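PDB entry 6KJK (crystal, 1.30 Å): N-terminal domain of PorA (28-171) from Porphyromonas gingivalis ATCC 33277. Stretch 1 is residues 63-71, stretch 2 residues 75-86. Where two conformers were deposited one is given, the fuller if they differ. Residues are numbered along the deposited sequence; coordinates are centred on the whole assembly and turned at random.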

# COMPACT_ATOMS: atom_id res chain seq x y z
N GLY A 63 10.73 7.56 -9.96
CA GLY A 63 10.28 6.94 -8.73
C GLY A 63 10.14 5.44 -8.88
O GLY A 63 9.93 4.92 -9.97
N HIS A 64 10.20 4.74 -7.75
CA HIS A 64 9.94 3.31 -7.68
C HIS A 64 9.15 3.03 -6.42
O HIS A 64 9.19 3.81 -5.45
N PHE A 65 8.40 1.94 -6.42
CA PHE A 65 7.70 1.53 -5.21
C PHE A 65 8.13 0.13 -4.81
O PHE A 65 8.66 -0.64 -5.61
N ALA A 66 7.85 -0.23 -3.56
CA ALA A 66 8.17 -1.55 -3.02
C ALA A 66 7.05 -1.94 -2.08
O ALA A 66 6.82 -1.29 -1.06
N LEU A 67 6.35 -2.99 -2.45
CA LEU A 67 5.24 -3.54 -1.68
C LEU A 67 5.73 -4.64 -0.74
O LEU A 67 6.44 -5.55 -1.17
N CYS A 68 5.30 -4.60 0.52
CA CYS A 68 5.50 -5.73 1.42
C CYS A 68 4.14 -6.20 1.90
O CYS A 68 3.43 -5.45 2.57
N PHE A 69 3.79 -7.44 1.59
CA PHE A 69 2.57 -8.04 2.11
C PHE A 69 2.79 -9.54 2.02
O PHE A 69 2.82 -10.09 0.91
N GLY A 70 3.01 -10.20 3.15
CA GLY A 70 3.43 -11.61 3.15
C GLY A 70 4.90 -11.76 2.83
O GLY A 70 5.61 -12.46 3.56
N GLN A 71 5.37 -11.07 1.81
CA GLN A 71 6.78 -11.00 1.43
C GLN A 71 7.04 -9.59 0.92
O GLN A 71 6.13 -8.93 0.38
N PRO A 75 11.46 -4.14 -6.54
CA PRO A 75 10.95 -2.81 -6.90
C PRO A 75 9.96 -2.90 -8.05
O PRO A 75 10.16 -3.61 -9.04
N ASN A 76 8.85 -2.19 -7.91
CA ASN A 76 7.81 -2.04 -8.91
C ASN A 76 7.02 -3.32 -9.17
O ASN A 76 6.23 -3.36 -10.11
N VAL A 77 7.19 -4.36 -8.36
CA VAL A 77 6.36 -5.55 -8.49
C VAL A 77 5.02 -5.27 -7.81
O VAL A 77 4.97 -4.94 -6.62
N SER A 78 3.93 -5.45 -8.53
CA SER A 78 2.64 -4.97 -8.06
C SER A 78 1.78 -6.02 -7.38
O SER A 78 0.72 -5.66 -6.87
N VAL A 79 2.17 -7.29 -7.36
CA VAL A 79 1.33 -8.36 -6.84
C VAL A 79 2.11 -9.12 -5.77
O VAL A 79 3.26 -9.51 -5.98
N SER A 80 1.47 -9.31 -4.61
CA SER A 80 2.04 -10.07 -3.52
C SER A 80 1.86 -11.57 -3.76
O SER A 80 1.07 -12.00 -4.60
N PRO A 81 2.50 -12.39 -2.93
CA PRO A 81 2.13 -13.82 -2.88
C PRO A 81 0.76 -13.98 -2.25
O PRO A 81 0.19 -13.06 -1.66
N VAL A 82 0.23 -15.21 -2.33
CA VAL A 82 -0.97 -15.55 -1.58
C VAL A 82 -0.63 -15.52 -0.10
O VAL A 82 0.37 -16.10 0.33
N VAL A 83 -1.50 -14.88 0.68
CA VAL A 83 -1.33 -14.75 2.13
C VAL A 83 -2.60 -15.22 2.79
O VAL A 83 -3.70 -14.88 2.34
N GLU A 84 -2.48 -16.02 3.86
CA GLU A 84 -3.64 -16.47 4.64
C GLU A 84 -3.82 -15.52 5.82
O GLU A 84 -3.00 -15.55 6.76
N VAL A 85 -4.95 -14.79 5.84
CA VAL A 85 -5.17 -13.74 6.82
C VAL A 85 -6.26 -14.15 7.80
O VAL A 85 -7.24 -14.81 7.43
N GLY A 86 -6.09 -13.72 9.05
CA GLY A 86 -7.05 -13.90 10.11
C GLY A 86 -7.20 -12.65 10.96
O GLY A 86 -6.91 -11.52 10.52

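The contact is organised around Asn 76, Phe 65 and Phe 69. Asn 76 starts its CA-to-CB bond away from the strand, yet chi1 m brings the amide back, so that it acts as a surrogate for backbone: Phe 65 N donates to Asn 76 OD1 at 3.0 Å, while Asn 76 N donates to Phe 65 O at 2.8 Å. Both bonds are nearly straight, and they pair Phe 65 with Asn 76. The other end of the amide is used too, Asn 76 ND2 donating to a water (2.9 Å to its O) that in turn donates to Gly 63 O (2.6 Å).

Phe 65, chi1 p, leaves its backbone sideways but lays its ring under Asn 76, whose CA sits 3.8 Å from the ring centroid in a CH-pi contact. Further along, a second water bridges the gap, accepting from Leu 67 N and donating to Val 77 O. Leu 67 (t, p) points toward loop backbone, CD2 lying 4.0 Å from Ser 78 O.

Phe 69, chi1 t, closes the apolar end: CE2 is 3.9 Å from Val 83 CG2, CZ 4.3 Å from Val 85 CG1. Ser 80 OG, at its ring edge, donates to Pro 81 O. At Gly 70, positive phi suits glycine, and a CB would clash with Val 83 CG2.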

# COMPACT_ATOMS: atom_id res chain seq x y z
CB HIS A 64 11.24 2.50 -7.62
CG HIS A 64 12.13 2.72 -8.80
ND1 HIS A 64 12.97 3.81 -8.89
CD2 HIS A 64 12.29 2.02 -9.94
CE1 HIS A 64 13.63 3.76 -10.04
NE2 HIS A 64 13.22 2.69 -10.70
CB PHE A 65 6.17 1.62 -5.37
CG PHE A 65 5.57 0.63 -6.33
CD1 PHE A 65 5.19 -0.64 -5.88
CD2 PHE A 65 5.34 0.98 -7.68
CE1 PHE A 65 4.61 -1.54 -6.75
CE2 PHE A 65 4.73 0.08 -8.52
CZ PHE A 65 4.39 -1.18 -8.09
CB ALA A 66 9.51 -1.57 -2.27
CB LEU A 67 4.25 -4.14 -2.68
CG LEU A 67 3.04 -4.85 -2.10
CD1 LEU A 67 2.15 -3.86 -1.33
CD2 LEU A 67 2.23 -5.50 -3.20
CB CYS A 68 6.33 -5.32 2.63
SG CYS A 68 8.05 -4.84 2.27
CB PHE A 69 1.39 -7.60 1.27
CG PHE A 69 0.10 -8.13 1.77
CD1 PHE A 69 -0.37 -7.76 3.03
CD2 PHE A 69 -0.68 -8.98 1.00
CE1 PHE A 69 -1.55 -8.29 3.53
CE2 PHE A 69 -1.88 -9.49 1.49
CZ PHE A 69 -2.32 -9.12 2.73
CB GLN A 71 7.04 -12.01 0.31
CG GLN A 71 8.45 -12.12 -0.23
CD GLN A 71 8.44 -13.09 -1.39
OE1 GLN A 71 7.84 -14.16 -1.31
NE2 GLN A 71 9.05 -12.70 -2.51
CB PRO A 75 12.21 -2.04 -7.30
CG PRO A 75 13.29 -2.68 -6.50
CD PRO A 75 12.93 -4.14 -6.40
CB ASN A 76 8.29 -1.43 -10.24
CG ASN A 76 8.81 -0.04 -10.06
OD1 ASN A 76 8.48 0.68 -9.11
ND2 ASN A 76 9.65 0.39 -11.01
CB VAL A 77 7.07 -6.78 -7.91
CG1 VAL A 77 6.14 -7.95 -7.84
CG2 VAL A 77 8.29 -7.11 -8.79
CB SER A 78 1.86 -4.33 -9.20
OG SER A 78 1.59 -5.29 -10.18
CB VAL A 79 0.85 -9.30 -7.96
CG1 VAL A 79 -0.07 -10.38 -7.42
CG2 VAL A 79 0.12 -8.49 -9.04
CB SER A 80 1.33 -9.69 -2.22
OG SER A 80 0.08 -10.35 -2.08
CB PRO A 81 3.19 -14.45 -1.98
CG PRO A 81 4.22 -13.40 -1.73
CD PRO A 81 3.53 -12.06 -1.95
CB VAL A 82 -1.49 -16.94 -1.99
CG1 VAL A 82 -2.72 -17.29 -1.21
CG2 VAL A 82 -1.79 -16.96 -3.51
CB VAL A 83 -1.04 -13.29 2.53
CG1 VAL A 83 -0.90 -13.17 4.07
CG2 VAL A 83 0.21 -12.79 1.85
CB GLU A 84 -3.39 -17.88 5.16
CG GLU A 84 -4.61 -18.51 5.82
CD GLU A 84 -4.62 -20.05 5.70
OE1 GLU A 84 -4.68 -20.61 4.56
OE2 GLU A 84 -4.54 -20.72 6.75
CB VAL A 85 -5.50 -12.36 6.20
CG1 VAL A 85 -4.30 -11.79 5.47
CG2 VAL A 85 -6.69 -12.48 5.27
O HOH W 1 10.05 3.14 -11.88
O HOH W 2 6.99 -4.18 -4.95